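Local coordinates for glycosyltransferase (Rickettsia africae, PDB 7MI0), which probably transfers a sugar from an activated donor to an acceptor, acting as a glycosyltransferase of the two-domain GT-B type, at residues L24-A29 / I54-G59; V42-K47 / E69-I74; V102-T107 / N124-T129; V178-G183 / N379-K384. All blocks are in the same frame, centred on the assembly; numbering follows the deposited sequence. Where two conformers were deposited one is given.

Interaction 1 (L24-A29 / I54-G59); sequences LQVVPA and IIISVG
Leu24 reaches across to the neighbouring strand with the end of its side chain. Its CG lies anti to the backbone N (chi1 170°), and from there CD1 settles between two isoleucines on the same face of the sheet, 3.6 Å from Ile54 CG2 and 3.5 Å from Ile56 CG1. The other branch, Leu24 CD2, approaches the tip of Ile56, 4.0 Å from its CD1. All three isoleucines, Ile54, Ile55 and Ile56, turn CG1 anti to their own carbonyl carbon and CG2 anti to the backbone N, so the leucine touches a CG2 branch on Ile54 but the extended CG1-CD1 arm on Ile56. Further along this face Val26 meets Ile56 more loosely. The backbones beneath belong to strands 22-26 and 52-57, the first two strands of the Rossmann-like N-terminal domain, joined through helix 35-48 in a beta-alpha-beta crossover. They run parallel, at 21° to one another, and three hydrogen bonds tie them together: Gln25 N to Ile54 O (2.8 Å), Ile56 N to Gln25 O (2.8 Å) and Val27 N to Ile56 O (3.0 Å). Each donor lies nearly along the C=O axis of its acceptor. Gln25 and Ile55 project from the opposite face, toward helix 35-48; the glutamine chain stays extended beyond CG, and its NE2 bonds weakly to Thr39 O. Val27 places CG2 beside its backbone N, where it lies 4.1 Å from Ile55 CG2. Where strand 52-57 ends, Ser57 OG accepts from Gly59 N at 3.0 Å, closing an ST turn.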
loop_
_atom_site.group_PDB
_atom_site.type_symbol
_atom_site.label_atom_id
_atom_site.label_comp_id
_atom_site.label_asym_id
_atom_site.label_seq_id
_atom_site.Cartn_x
_atom_site.Cartn_y
_atom_site.Cartn_z
ATOM N N LEU A 24 -4.560 0.627 -20.968
ATOM C CA LEU A 24 -5.500 -0.364 -20.470
ATOM C C LEU A 24 -4.872 -1.054 -19.263
ATOM O O LEU A 24 -3.817 -1.686 -19.387
ATOM C CB LEU A 24 -5.845 -1.369 -21.572
ATOM C CG LEU A 24 -6.636 -2.639 -21.247
ATOM C CD1 LEU A 24 -7.942 -2.311 -20.572
ATOM C CD2 LEU A 24 -6.892 -3.426 -22.518
ATOM N N GLN A 25 -5.498 -0.906 -18.097
ATOM C CA GLN A 25 -5.047 -1.570 -16.881
ATOM C C GLN A 25 -5.937 -2.770 -16.586
ATOM O O GLN A 25 -7.164 -2.692 -16.707
ATOM C CB GLN A 25 -5.059 -0.618 -15.682
ATOM C CG GLN A 25 -4.223 0.643 -15.861
ATOM C CD GLN A 25 -3.996 1.375 -14.549
ATOM O OE1 GLN A 25 -3.213 0.933 -13.716
ATOM N NE2 GLN A 25 -4.691 2.491 -14.357
ATOM N N VAL A 26 -5.315 -3.877 -16.193
ATOM C CA VAL A 26 -6.024 -5.110 -15.874
ATOM C C VAL A 26 -5.844 -5.378 -14.385
ATOM O O VAL A 26 -4.713 -5.525 -13.909
ATOM C CB VAL A 26 -5.513 -6.287 -16.720
ATOM C CG1 VAL A 26 -6.451 -7.473 -16.609
ATOM C CG2 VAL A 26 -5.347 -5.865 -18.173
ATOM N N VAL A 27 -6.949 -5.440 -13.653
ATOM C CA VAL A 27 -6.943 -5.611 -12.202
ATOM C C VAL A 27 -7.497 -6.992 -11.874
ATOM O O VAL A 27 -8.550 -7.363 -12.402
ATOM C CB VAL A 27 -7.771 -4.525 -11.494
ATOM C CG1 VAL A 27 -7.668 -4.685 -9.988
ATOM C CG2 VAL A 27 -7.305 -3.157 -11.925
ATOM N N PRO A 28 -6.837 -7.772 -11.005
ATOM C CA PRO A 28 -7.365 -9.099 -10.658
ATOM C C PRO A 28 -8.245 -9.093 -9.416
ATOM O O PRO A 28 -8.502 -8.040 -8.820
ATOM C CB PRO A 28 -6.093 -9.918 -10.430
ATOM C CG PRO A 28 -5.137 -8.915 -9.850
ATOM C CD PRO A 28 -5.472 -7.573 -10.482
ATOM N N ALA A 29 -8.710 -10.280 -9.018
ATOM C CA ALA A 29 -9.520 -10.388 -7.811
ATOM C C ALA A 29 -8.684 -10.196 -6.552
ATOM O O ALA A 29 -9.174 -9.626 -5.569
ATOM C CB ALA A 29 -10.234 -11.739 -7.784
ATOM N N ILE A 54 -8.418 2.977 -19.576
ATOM C CA ILE A 54 -9.414 1.918 -19.609
ATOM C C ILE A 54 -9.005 0.894 -18.565
ATOM O O ILE A 54 -7.814 0.603 -18.405
ATOM C CB ILE A 54 -9.527 1.269 -21.005
ATOM C CG1 ILE A 54 -9.925 2.310 -22.056
ATOM C CG2 ILE A 54 -10.533 0.127 -20.992
ATOM C CD1 ILE A 54 -10.014 1.747 -23.463
ATOM N N ILE A 55 -9.982 0.365 -17.835
ATOM C CA ILE A 55 -9.715 -0.617 -16.794
ATOM C C ILE A 55 -10.572 -1.851 -17.049
ATOM O O ILE A 55 -11.805 -1.762 -17.092
ATOM C CB ILE A 55 -9.973 -0.051 -15.389
ATOM C CG1 ILE A 55 -8.937 1.028 -15.076
ATOM C CG2 ILE A 55 -9.909 -1.157 -14.345
ATOM C CD1 ILE A 55 -9.233 1.801 -13.821
ATOM N N ILE A 56 -9.918 -2.992 -17.229
ATOM C CA ILE A 56 -10.586 -4.284 -17.232
ATOM C C ILE A 56 -10.490 -4.870 -15.830
ATOM O O ILE A 56 -9.396 -4.985 -15.263
ATOM C CB ILE A 56 -9.963 -5.229 -18.273
ATOM C CG1 ILE A 56 -10.318 -4.771 -19.685
ATOM C CG2 ILE A 56 -10.446 -6.649 -18.060
ATOM C CD1 ILE A 56 -9.692 -5.623 -20.769
ATOM N N SER A 57 -11.640 -5.226 -15.266
ATOM C CA SER A 57 -11.720 -5.747 -13.914
ATOM C C SER A 57 -12.760 -6.855 -13.873
ATOM O O SER A 57 -13.571 -7.010 -14.789
ATOM C CB SER A 57 -12.072 -4.636 -12.914
ATOM O OG SER A 57 -12.575 -5.163 -11.700
ATOM N N VAL A 58 -12.730 -7.634 -12.787
ATOM C CA VAL A 58 -13.778 -8.626 -12.552
ATOM C C VAL A 58 -15.058 -8.002 -12.029
ATOM O O VAL A 58 -16.021 -8.727 -11.756
ATOM C CB VAL A 58 -13.326 -9.708 -11.552
ATOM C CG1 VAL A 58 -12.002 -10.319 -11.994
ATOM C CG2 VAL A 58 -13.222 -9.125 -10.150
ATOM N N GLY A 59 -15.099 -6.682 -11.874
ATOM C CA GLY A 59 -16.269 -6.024 -11.334
ATOM C C GLY A 59 -16.153 -5.739 -9.851
ATOM O O GLY A 59 -15.108 -5.276 -9.377
#

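Interaction 2 (V42-K47 / E69-I74); sequences VAKYLK and EDILHI
The flat carboxylate of Glu69 has the bent aliphatic chain of Lys44 over one face, Lys44 CD standing 3.4 Å from Glu69 CD. The lysine chain bends at chi3 (60°), which lays Lys44 CE over the same face, 3.4 Å from Glu69 OE2, and runs straight on so that NZ forms a salt bridge of 3.6 Å with Glu69 OE2. The ammonium thus approaches from above the carboxylate plane; Glu69 itself bends at chi2 (-78°), which brings its carboxylate alongside the lysine chain. Lys47, likewise bent at chi3, points its NZ at the backbone: it makes weak hydrogen bonds to Glu69 O and Asp70 O, both 3.4 Å from NZ. Helix 62-68 ends here in a Schellman motif, with Asp70 at positive phi (53°), so the lysine charge lies by carbonyls at a helix C-terminus, which would be expected to suit it electrostatically. Beneath the charged layer, Ile71 extends CD1 to 3.6 Å from Ala43 CB, an apolar contact on the buried side. Helix 35-48 is thereby held against the loop that leads into edge strand 72-75, while Ala43 also rests on Pro53 of strand 52-57, and Val42, Tyr45 and Leu46 turn to helix 378-393.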
loop_
_atom_site.group_PDB
_atom_site.type_symbol
_atom_site.label_atom_id
_atom_site.label_comp_id
_atom_site.label_asym_id
_atom_site.label_seq_id
_atom_site.Cartn_x
_atom_site.Cartn_y
_atom_site.Cartn_z
ATOM N N VAL A 42 -3.904 6.277 -11.012
ATOM C CA VAL A 42 -3.234 6.418 -12.299
ATOM C C VAL A 42 -4.242 6.741 -13.391
ATOM O O VAL A 42 -3.976 7.560 -14.279
ATOM C CB VAL A 42 -2.424 5.151 -12.626
ATOM C CG1 VAL A 42 -2.048 5.120 -14.098
ATOM C CG2 VAL A 42 -1.175 5.094 -11.775
ATOM N N ALA A 43 -5.417 6.113 -13.341
ATOM C CA ALA A 43 -6.463 6.409 -14.316
ATOM C C ALA A 43 -6.885 7.874 -14.239
ATOM O O ALA A 43 -6.923 8.575 -15.258
ATOM C CB ALA A 43 -7.656 5.484 -14.090
ATOM N N LYS A 44 -7.202 8.354 -13.029
ATOM C CA LYS A 44 -7.571 9.757 -12.847
ATOM C C LYS A 44 -6.500 10.686 -13.395
ATOM O O LYS A 44 -6.808 11.684 -14.058
ATOM C CB LYS A 44 -7.807 10.054 -11.366
ATOM C CG LYS A 44 -9.138 9.570 -10.822
ATOM C CD LYS A 44 -9.177 9.663 -9.303
ATOM C CE LYS A 44 -8.985 11.087 -8.831
ATOM N NZ LYS A 44 -8.850 11.147 -7.353
ATOM N N TYR A 45 -5.234 10.373 -13.120
ATOM C CA TYR A 45 -4.128 11.206 -13.583
ATOM C C TYR A 45 -4.038 11.209 -15.104
ATOM O O TYR A 45 -3.849 12.267 -15.719
ATOM C CB TYR A 45 -2.833 10.704 -12.952
ATOM C CG TYR A 45 -1.592 11.486 -13.283
ATOM C CD1 TYR A 45 -1.489 12.832 -12.969
ATOM C CD2 TYR A 45 -0.500 10.862 -13.872
ATOM C CE1 TYR A 45 -0.339 13.543 -13.254
ATOM C CE2 TYR A 45 0.654 11.560 -14.157
ATOM C CZ TYR A 45 0.733 12.900 -13.845
ATOM O OH TYR A 45 1.889 13.594 -14.134
ATOM N N LEU A 46 -4.187 10.037 -15.727
ATOM C CA LEU A 46 -4.186 9.967 -17.184
ATOM C C LEU A 46 -5.323 10.793 -17.780
ATOM O O LEU A 46 -5.149 11.434 -18.824
ATOM C CB LEU A 46 -4.278 8.508 -17.633
ATOM C CG LEU A 46 -3.045 7.629 -17.396
ATOM C CD1 LEU A 46 -3.394 6.153 -17.491
ATOM C CD2 LEU A 46 -1.957 7.979 -18.391
ATOM N N LYS A 47 -6.491 10.799 -17.127
ATOM C CA LYS A 47 -7.613 11.601 -17.614
ATOM C C LYS A 47 -7.257 13.082 -17.656
ATOM O O LYS A 47 -7.471 13.751 -18.674
ATOM C CB LYS A 47 -8.847 11.386 -16.739
ATOM C CG LYS A 47 -9.783 10.304 -17.232
ATOM C CD LYS A 47 -11.154 10.417 -16.580
ATOM C CE LYS A 47 -11.750 11.797 -16.798
ATOM N NZ LYS A 47 -13.210 11.826 -16.501
ATOM N N GLU A 69 -15.639 8.479 -10.985
ATOM C CA GLU A 69 -14.588 9.215 -11.673
ATOM C C GLU A 69 -14.730 9.165 -13.189
ATOM O O GLU A 69 -13.858 9.681 -13.896
ATOM C CB GLU A 69 -13.215 8.678 -11.262
ATOM C CG GLU A 69 -12.940 8.734 -9.774
ATOM C CD GLU A 69 -12.576 10.122 -9.305
ATOM O OE1 GLU A 69 -12.618 11.059 -10.131
ATOM O OE2 GLU A 69 -12.238 10.272 -8.111
ATOM N N ASP A 70 -15.798 8.559 -13.696
ATOM C CA ASP A 70 -16.085 8.485 -15.128
ATOM C C ASP A 70 -14.891 7.937 -15.912
ATOM O O ASP A 70 -14.322 8.594 -16.786
ATOM C CB ASP A 70 -16.522 9.850 -15.669
ATOM C CG ASP A 70 -17.248 9.740 -16.998
ATOM O OD1 ASP A 70 -17.436 8.601 -17.487
ATOM O OD2 ASP A 70 -17.635 10.791 -17.552
ATOM N N ILE A 71 -14.526 6.702 -15.586
ATOM C CA ILE A 71 -13.425 5.995 -16.226
ATOM C C ILE A 71 -13.991 4.751 -16.893
ATOM O O ILE A 71 -14.695 3.965 -16.250
ATOM C CB ILE A 71 -12.331 5.630 -15.208
ATOM C CG1 ILE A 71 -11.741 6.906 -14.603
ATOM C CG2 ILE A 71 -11.252 4.763 -15.857
ATOM C CD1 ILE A 71 -10.996 6.685 -13.306
ATOM N N LEU A 72 -13.691 4.578 -18.178
ATOM C CA LEU A 72 -14.257 3.465 -18.930
ATOM C C LEU A 72 -13.797 2.135 -18.349
ATOM O O LEU A 72 -12.603 1.821 -18.376
ATOM C CB LEU A 72 -13.856 3.562 -20.397
ATOM C CG LEU A 72 -14.404 2.405 -21.233
ATOM C CD1 LEU A 72 -15.899 2.582 -21.495
ATOM C CD2 LEU A 72 -13.629 2.245 -22.533
ATOM N N HIS A 73 -14.742 1.352 -17.831
ATOM C CA HIS A 73 -14.460 0.049 -17.243
ATOM C C HIS A 73 -15.127 -1.046 -18.060
ATOM O O HIS A 73 -16.257 -0.881 -18.528
ATOM C CB HIS A 73 -14.941 -0.034 -15.789
ATOM C CG HIS A 73 -14.991 -1.431 -15.250
ATOM N ND1 HIS A 73 -16.158 -2.164 -15.190
ATOM C CD2 HIS A 73 -14.017 -2.235 -14.761
ATOM C CE1 HIS A 73 -15.901 -3.356 -14.682
ATOM N NE2 HIS A 73 -14.610 -3.424 -14.412
ATOM N N ILE A 74 -14.424 -2.164 -18.217
ATOM C CA ILE A 74 -14.921 -3.337 -18.927
ATOM C C ILE A 74 -14.869 -4.515 -17.967
ATOM O O ILE A 74 -13.781 -4.928 -17.547
ATOM C CB ILE A 74 -14.098 -3.633 -20.188
ATOM C CG1 ILE A 74 -14.302 -2.531 -21.227
ATOM C CG2 ILE A 74 -14.459 -4.997 -20.753
ATOM C CD1 ILE A 74 -13.322 -2.588 -22.367
#

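Interaction 3 (V102-T107 / N124-T129); sequences VDIVHT and NAKFLT
Val102 and Asp103 lead into the strand, Val102 O lying over the methyl group of Ala125 and Asp103 O accepting a hydrogen bond from Lys126 N at 3.1 Å. That donor stands above the carbonyl plane, unlike the bonds that follow, which all run nearly along the C=O axis. Ile104 then faces the same side as Lys126 and Leu128: its CG1 touches Lys126 CB, and CG2 lies alongside Leu128 CB at 4.2 Å. Val105 is gripped through both backbone polar atoms, its N giving to Lys126 O (2.7 Å) and its O accepting from Leu128 N (3.0 Å), while its CG2 turns to Ala125 CB on the other face. His106 and Leu128 lie side by side, each with CG anti to the backbone N, which brings Leu128 CD2 squarely over the imidazole, 3.8 Å from the His106 ring centroid and 8° off the normal, a CH-pi contact. Tyr389 OH at ND1 and Thr130 OG1 at NE2 fix the rotation of this buried ring. Thr107 N donates to Leu128 O at 2.8 Å; its OG1 occupies the crowded position between the backbone N and the carbonyl carbon (chi1 73°), leaving CG2 to meet Phe127 CE1 at 3.6 Å. The two strands, 104-107 and 126-131, form a parallel beta-alpha-beta unit with helix 114-122 as its crossover. That helix packs under Val105, Thr107 and Phe127, Tyr117 meeting the Phe127 ring edge-to-face, while helix 378-393 covers the side of Ile104 and His106, and strand 22-26 adjoins strand 104-107 in the sheet.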
loop_
_atom_site.group_PDB
_atom_site.type_symbol
_atom_site.label_atom_id
_atom_site.label_comp_id
_atom_site.label_asym_id
_atom_site.label_seq_id
_atom_site.Cartn_x
_atom_site.Cartn_y
_atom_site.Cartn_z
ATOM N N VAL A 102 -5.183 0.721 -28.179
ATOM C CA VAL A 102 -4.464 0.722 -26.913
ATOM C C VAL A 102 -2.971 0.659 -27.177
ATOM O O VAL A 102 -2.495 -0.160 -27.973
ATOM C CB VAL A 102 -4.929 -0.458 -26.043
ATOM C CG1 VAL A 102 -4.031 -0.624 -24.834
ATOM C CG2 VAL A 102 -6.375 -0.259 -25.618
ATOM N N ASP A 103 -2.221 1.531 -26.505
ATOM C CA ASP A 103 -0.775 1.598 -26.670
ATOM C C ASP A 103 -0.029 0.698 -25.691
ATOM O O ASP A 103 1.012 0.133 -26.042
ATOM C CB ASP A 103 -0.309 3.047 -26.515
ATOM C CG ASP A 103 -0.787 3.930 -27.647
ATOM O OD1 ASP A 103 -0.541 3.567 -28.820
ATOM O OD2 ASP A 103 -1.419 4.974 -27.372
ATOM N N ILE A 104 -0.534 0.552 -24.469
ATOM C CA ILE A 104 0.110 -0.254 -23.439
ATOM C C ILE A 104 -0.970 -1.003 -22.676
ATOM O O ILE A 104 -1.991 -0.418 -22.302
ATOM C CB ILE A 104 0.936 0.604 -22.461
ATOM C CG1 ILE A 104 2.156 1.214 -23.148
ATOM C CG2 ILE A 104 1.354 -0.206 -21.247
ATOM C CD1 ILE A 104 2.853 2.236 -22.284
ATOM N N VAL A 105 -0.752 -2.291 -22.447
ATOM C CA VAL A 105 -1.545 -3.056 -21.496
ATOM C C VAL A 105 -0.724 -3.220 -20.228
ATOM O O VAL A 105 0.406 -3.724 -20.270
ATOM C CB VAL A 105 -1.961 -4.418 -22.068
ATOM C CG1 VAL A 105 -2.615 -5.247 -20.978
ATOM C CG2 VAL A 105 -2.904 -4.227 -23.235
ATOM N N HIS A 106 -1.294 -2.797 -19.104
ATOM C CA HIS A 106 -0.609 -2.697 -17.818
ATOM C C HIS A 106 -1.266 -3.684 -16.857
ATOM O O HIS A 106 -2.414 -3.487 -16.444
ATOM C CB HIS A 106 -0.700 -1.257 -17.308
ATOM C CG HIS A 106 0.161 -0.963 -16.121
ATOM N ND1 HIS A 106 0.343 0.317 -15.643
ATOM C CD2 HIS A 106 0.883 -1.773 -15.312
ATOM C CE1 HIS A 106 1.138 0.283 -14.589
ATOM N NE2 HIS A 106 1.480 -0.974 -14.366
ATOM N N THR A 107 -0.550 -4.749 -16.510
ATOM C CA THR A 107 -1.092 -5.806 -15.665
ATOM C C THR A 107 -0.514 -5.713 -14.261
ATOM O O THR A 107 0.691 -5.507 -14.081
ATOM C CB THR A 107 -0.808 -7.195 -16.245
ATOM O OG1 THR A 107 0.576 -7.523 -16.077
ATOM C CG2 THR A 107 -1.125 -7.221 -17.716
ATOM N N ASN A 124 -0.130 -4.590 -31.636
ATOM C CA ASN A 124 0.948 -3.625 -31.495
ATOM C C ASN A 124 1.132 -3.144 -30.065
ATOM O O ASN A 124 2.116 -2.447 -29.790
ATOM C CB ASN A 124 0.696 -2.430 -32.408
ATOM C CG ASN A 124 0.875 -2.778 -33.864
ATOM O OD1 ASN A 124 1.754 -3.567 -34.215
ATOM N ND2 ASN A 124 0.041 -2.199 -34.725
ATOM N N ALA A 125 0.224 -3.499 -29.158
ATOM C CA ALA A 125 0.295 -3.014 -27.789
ATOM C C ALA A 125 1.556 -3.519 -27.094
ATOM O O ALA A 125 2.170 -4.512 -27.497
ATOM C CB ALA A 125 -0.944 -3.446 -27.006
ATOM N N LYS A 126 1.941 -2.808 -26.039
ATOM C CA LYS A 126 3.085 -3.141 -25.206
ATOM C C LYS A 126 2.609 -3.705 -23.872
ATOM O O LYS A 126 1.462 -3.506 -23.458
ATOM C CB LYS A 126 3.964 -1.912 -24.971
ATOM C CG LYS A 126 4.372 -1.179 -26.238
ATOM C CD LYS A 126 5.379 -1.974 -27.040
ATOM C CE LYS A 126 5.982 -1.126 -28.146
ATOM N NZ LYS A 126 7.123 -1.812 -28.816
ATOM N N PHE A 127 3.522 -4.395 -23.189
ATOM C CA PHE A 127 3.201 -5.212 -22.025
ATOM C C PHE A 127 4.001 -4.721 -20.829
ATOM O O PHE A 127 5.232 -4.827 -20.817
ATOM C CB PHE A 127 3.511 -6.683 -22.316
ATOM C CG PHE A 127 3.005 -7.641 -21.277
ATOM C CD1 PHE A 127 1.654 -7.734 -21.000
ATOM C CD2 PHE A 127 3.879 -8.479 -20.605
ATOM C CE1 PHE A 127 1.187 -8.628 -20.048
ATOM C CE2 PHE A 127 3.416 -9.371 -19.657
ATOM C CZ PHE A 127 2.069 -9.446 -19.381
ATOM N N LEU A 128 3.307 -4.198 -19.822
ATOM C CA LEU A 128 3.937 -3.708 -18.603
ATOM C C LEU A 128 3.371 -4.452 -17.406
ATOM O O LEU A 128 2.150 -4.577 -17.273
ATOM C CB LEU A 128 3.725 -2.201 -18.428
ATOM C CG LEU A 128 4.352 -1.620 -17.156
ATOM C CD1 LEU A 128 5.839 -1.948 -17.096
ATOM C CD2 LEU A 128 4.123 -0.117 -17.058
ATOM N N THR A 129 4.259 -4.932 -16.536
ATOM C CA THR A 129 3.889 -5.621 -15.306
ATOM C C THR A 129 4.366 -4.816 -14.103
ATOM O O THR A 129 5.520 -4.367 -14.069
ATOM C CB THR A 129 4.501 -7.024 -15.256
ATOM O OG1 THR A 129 4.172 -7.733 -16.454
ATOM C CG2 THR A 129 3.984 -7.801 -14.046
#

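Interaction 4 (V178-G183 / N379-K384); sequences VVIERG and NLMLRK
Residues 178-183 leave the edge strand 177-179 in an extended path, whereas 379-384 form helix near the start of 378-393. The backbones come closest where Gly183, itself extended, passes Met381 with their CA atoms 5.4 Å apart; glycine lets the chain run close to the methionine side chain. Met381 is the centre of the contact. Its CG lies anti to the backbone N (chi1 -162°) and touches Glu181 O, and the chain runs on extended to SD, which lies against the backbone at Gly183, and bends only at chi3. Met381 SD receives a weak hydrogen bond from Gly183 N, 3.5 Å away, and stands over one face of the Arg182 guanidinium, offset toward NH1, which it approaches to 3.5 Å. The guanidinium is brought round by bends at chi2 and chi3 of Arg182 and held by NH2, which bonds in plane to Ile180 O at 2.7 Å, a loop of the chain closing on itself. Nearer the helix backbone, Ile180 CG2 packs against Lys384 CB (3.7 Å) and Met381 CG (3.9 Å), the isoleucine and lysine chains sliding past each other in opposite directions. Lys384 remains extended beyond CG, so NZ reaches a salt bridge with Glu181 OE1 at 3.0 Å. A water donates to Glu181 O and lies weakly at Lys384 NZ, linking the two residues a second time. Segment 178-183 begins the way out of the N-terminal domain, and a C-terminal helix that crosses back to pack on that domain is a hallmark of GT-B glycosyltransferases, whose two Rossmann-like domains face each other across a cleft.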
loop_
_atom_site.group_PDB
_atom_site.type_symbol
_atom_site.label_atom_id
_atom_site.label_comp_id
_atom_site.label_asym_id
_atom_site.label_seq_id
_atom_site.Cartn_x
_atom_site.Cartn_y
_atom_site.Cartn_z
ATOM N N VAL A 178 12.162 -1.442 -12.891
ATOM C CA VAL A 178 12.047 -0.037 -12.528
ATOM C C VAL A 178 11.287 0.033 -11.215
ATOM O O VAL A 178 10.203 -0.548 -11.093
ATOM C CB VAL A 178 11.331 0.759 -13.633
ATOM C CG1 VAL A 178 11.050 2.169 -13.189
ATOM C CG2 VAL A 178 12.160 0.749 -14.909
ATOM N N VAL A 179 11.851 0.720 -10.229
ATOM C CA VAL A 179 11.186 0.893 -8.944
ATOM C C VAL A 179 10.343 2.160 -8.988
ATOM O O VAL A 179 10.833 3.230 -9.369
ATOM C CB VAL A 179 12.202 0.951 -7.794
ATOM C CG1 VAL A 179 11.477 0.970 -6.453
ATOM C CG2 VAL A 179 13.158 -0.221 -7.876
ATOM N N ILE A 180 9.074 2.037 -8.603
ATOM C CA ILE A 180 8.168 3.179 -8.459
ATOM C C ILE A 180 7.559 3.065 -7.062
ATOM O O ILE A 180 6.525 2.417 -6.875
ATOM C CB ILE A 180 7.077 3.211 -9.533
ATOM C CG1 ILE A 180 7.696 3.145 -10.926
ATOM C CG2 ILE A 180 6.211 4.451 -9.385
ATOM C CD1 ILE A 180 6.672 3.187 -12.036
ATOM N N GLU A 181 8.196 3.697 -6.075
ATOM C CA GLU A 181 7.722 3.595 -4.700
ATOM C C GLU A 181 6.281 4.079 -4.582
ATOM O O GLU A 181 5.784 4.859 -5.397
ATOM C CB GLU A 181 8.599 4.409 -3.745
ATOM C CG GLU A 181 10.038 3.953 -3.619
ATOM C CD GLU A 181 10.941 4.586 -4.660
ATOM O OE1 GLU A 181 10.448 4.908 -5.768
ATOM O OE2 GLU A 181 12.144 4.768 -4.364
ATOM N N ARG A 182 5.612 3.605 -3.541
ATOM C CA ARG A 182 4.231 3.984 -3.306
ATOM C C ARG A 182 4.155 5.404 -2.761
ATOM O O ARG A 182 5.007 5.836 -1.981
ATOM C CB ARG A 182 3.580 3.002 -2.337
ATOM C CG ARG A 182 3.549 1.579 -2.857
ATOM C CD ARG A 182 2.752 1.500 -4.140
ATOM N NE ARG A 182 3.590 1.601 -5.328
ATOM C CZ ARG A 182 3.123 1.645 -6.569
ATOM N NH1 ARG A 182 1.823 1.643 -6.819
ATOM N NH2 ARG A 182 3.983 1.689 -7.586
ATOM N N GLY A 183 3.123 6.132 -3.173
ATOM C CA GLY A 183 2.955 7.520 -2.797
ATOM C C GLY A 183 1.753 7.728 -1.899
ATOM O O GLY A 183 0.787 6.967 -1.945
ATOM N N ASN A 379 1.944 12.314 -5.993
ATOM C CA ASN A 379 2.275 13.091 -7.181
ATOM C C ASN A 379 3.485 12.515 -7.915
ATOM O O ASN A 379 3.468 12.385 -9.143
ATOM C CB ASN A 379 2.525 14.542 -6.780
ATOM C CG ASN A 379 2.071 15.513 -7.833
ATOM O OD1 ASN A 379 2.748 15.711 -8.844
ATOM N ND2 ASN A 379 0.909 16.126 -7.611
ATOM N N LEU A 380 4.543 12.158 -7.180
ATOM C CA LEU A 380 5.736 11.601 -7.812
ATOM C C LEU A 380 5.503 10.171 -8.292
ATOM O O LEU A 380 6.055 9.765 -9.322
ATOM C CB LEU A 380 6.912 11.662 -6.838
ATOM C CG LEU A 380 8.279 11.081 -7.203
ATOM C CD1 LEU A 380 8.928 11.817 -8.356
ATOM C CD2 LEU A 380 9.189 11.106 -5.986
ATOM N N MET A 381 4.693 9.399 -7.566
ATOM C CA MET A 381 4.332 8.064 -8.030
ATOM C C MET A 381 3.644 8.137 -9.385
ATOM O O MET A 381 4.000 7.409 -10.318
ATOM C CB MET A 381 3.427 7.379 -7.003
ATOM C CG MET A 381 3.342 5.863 -7.144
ATOM S SD MET A 381 1.905 5.149 -6.316
ATOM C CE MET A 381 0.618 5.679 -7.451
ATOM N N LEU A 382 2.651 9.020 -9.508
ATOM C CA LEU A 382 1.910 9.140 -10.760
ATOM C C LEU A 382 2.826 9.542 -11.910
ATOM O O LEU A 382 2.712 9.006 -13.021
ATOM C CB LEU A 382 0.769 10.145 -10.596
ATOM C CG LEU A 382 -0.308 9.796 -9.567
ATOM C CD1 LEU A 382 -1.435 10.809 -9.604
ATOM C CD2 LEU A 382 -0.837 8.390 -9.798
ATOM N N ARG A 383 3.760 10.467 -11.653
ATOM C CA ARG A 383 4.655 10.939 -12.707
ATOM C C ARG A 383 5.662 9.865 -13.105
ATOM O O ARG A 383 5.998 9.734 -14.288
ATOM C CB ARG A 383 5.360 12.222 -12.257
ATOM C CG ARG A 383 4.402 13.404 -12.096
ATOM C CD ARG A 383 5.009 14.568 -11.332
ATOM N NE ARG A 383 5.026 15.791 -12.129
ATOM C CZ ARG A 383 6.112 16.314 -12.687
ATOM N NH1 ARG A 383 7.310 15.768 -12.521
ATOM N NH2 ARG A 383 5.996 17.417 -13.421
ATOM N N LYS A 384 6.149 9.077 -12.143
ATOM C CA LYS A 384 7.025 7.970 -12.504
ATOM C C LYS A 384 6.299 6.947 -13.369
ATOM O O LYS A 384 6.921 6.310 -14.228
ATOM C CB LYS A 384 7.586 7.308 -11.251
ATOM C CG LYS A 384 8.576 8.159 -10.485
ATOM C CD LYS A 384 9.160 7.368 -9.336
ATOM C CE LYS A 384 10.103 8.193 -8.495
ATOM N NZ LYS A 384 10.445 7.472 -7.243
HETATM O O HOH W 1 7.369 7.266 -6.117
#

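All four contacts belong to or border the seven-stranded parallel sheet of the N-terminal domain. Interactions 1 and 2, with centres 11 Å apart, are joined where strand 52-57 meets the outermost strand 72-75: Ile55 N lies 3.0 Å from Leu72 O and Ile55 O 2.9 Å from Ile74 N, probable hydrogen bonds. Interactions 1 and 3, 13 Å between centres, are joined where strand 22-26 meets 104-107, Leu24 O lying 2.8 Å from His106 N. Interaction 4 stands about 20 Å from interaction 1, centre to centre, without touching it, yet its helix reaches interaction 2 through Leu382 on Val42 and Tyr45. The same helix, 378-393, also supplies Tyr389 to His106 of interaction 3, so it connects three of the contacts.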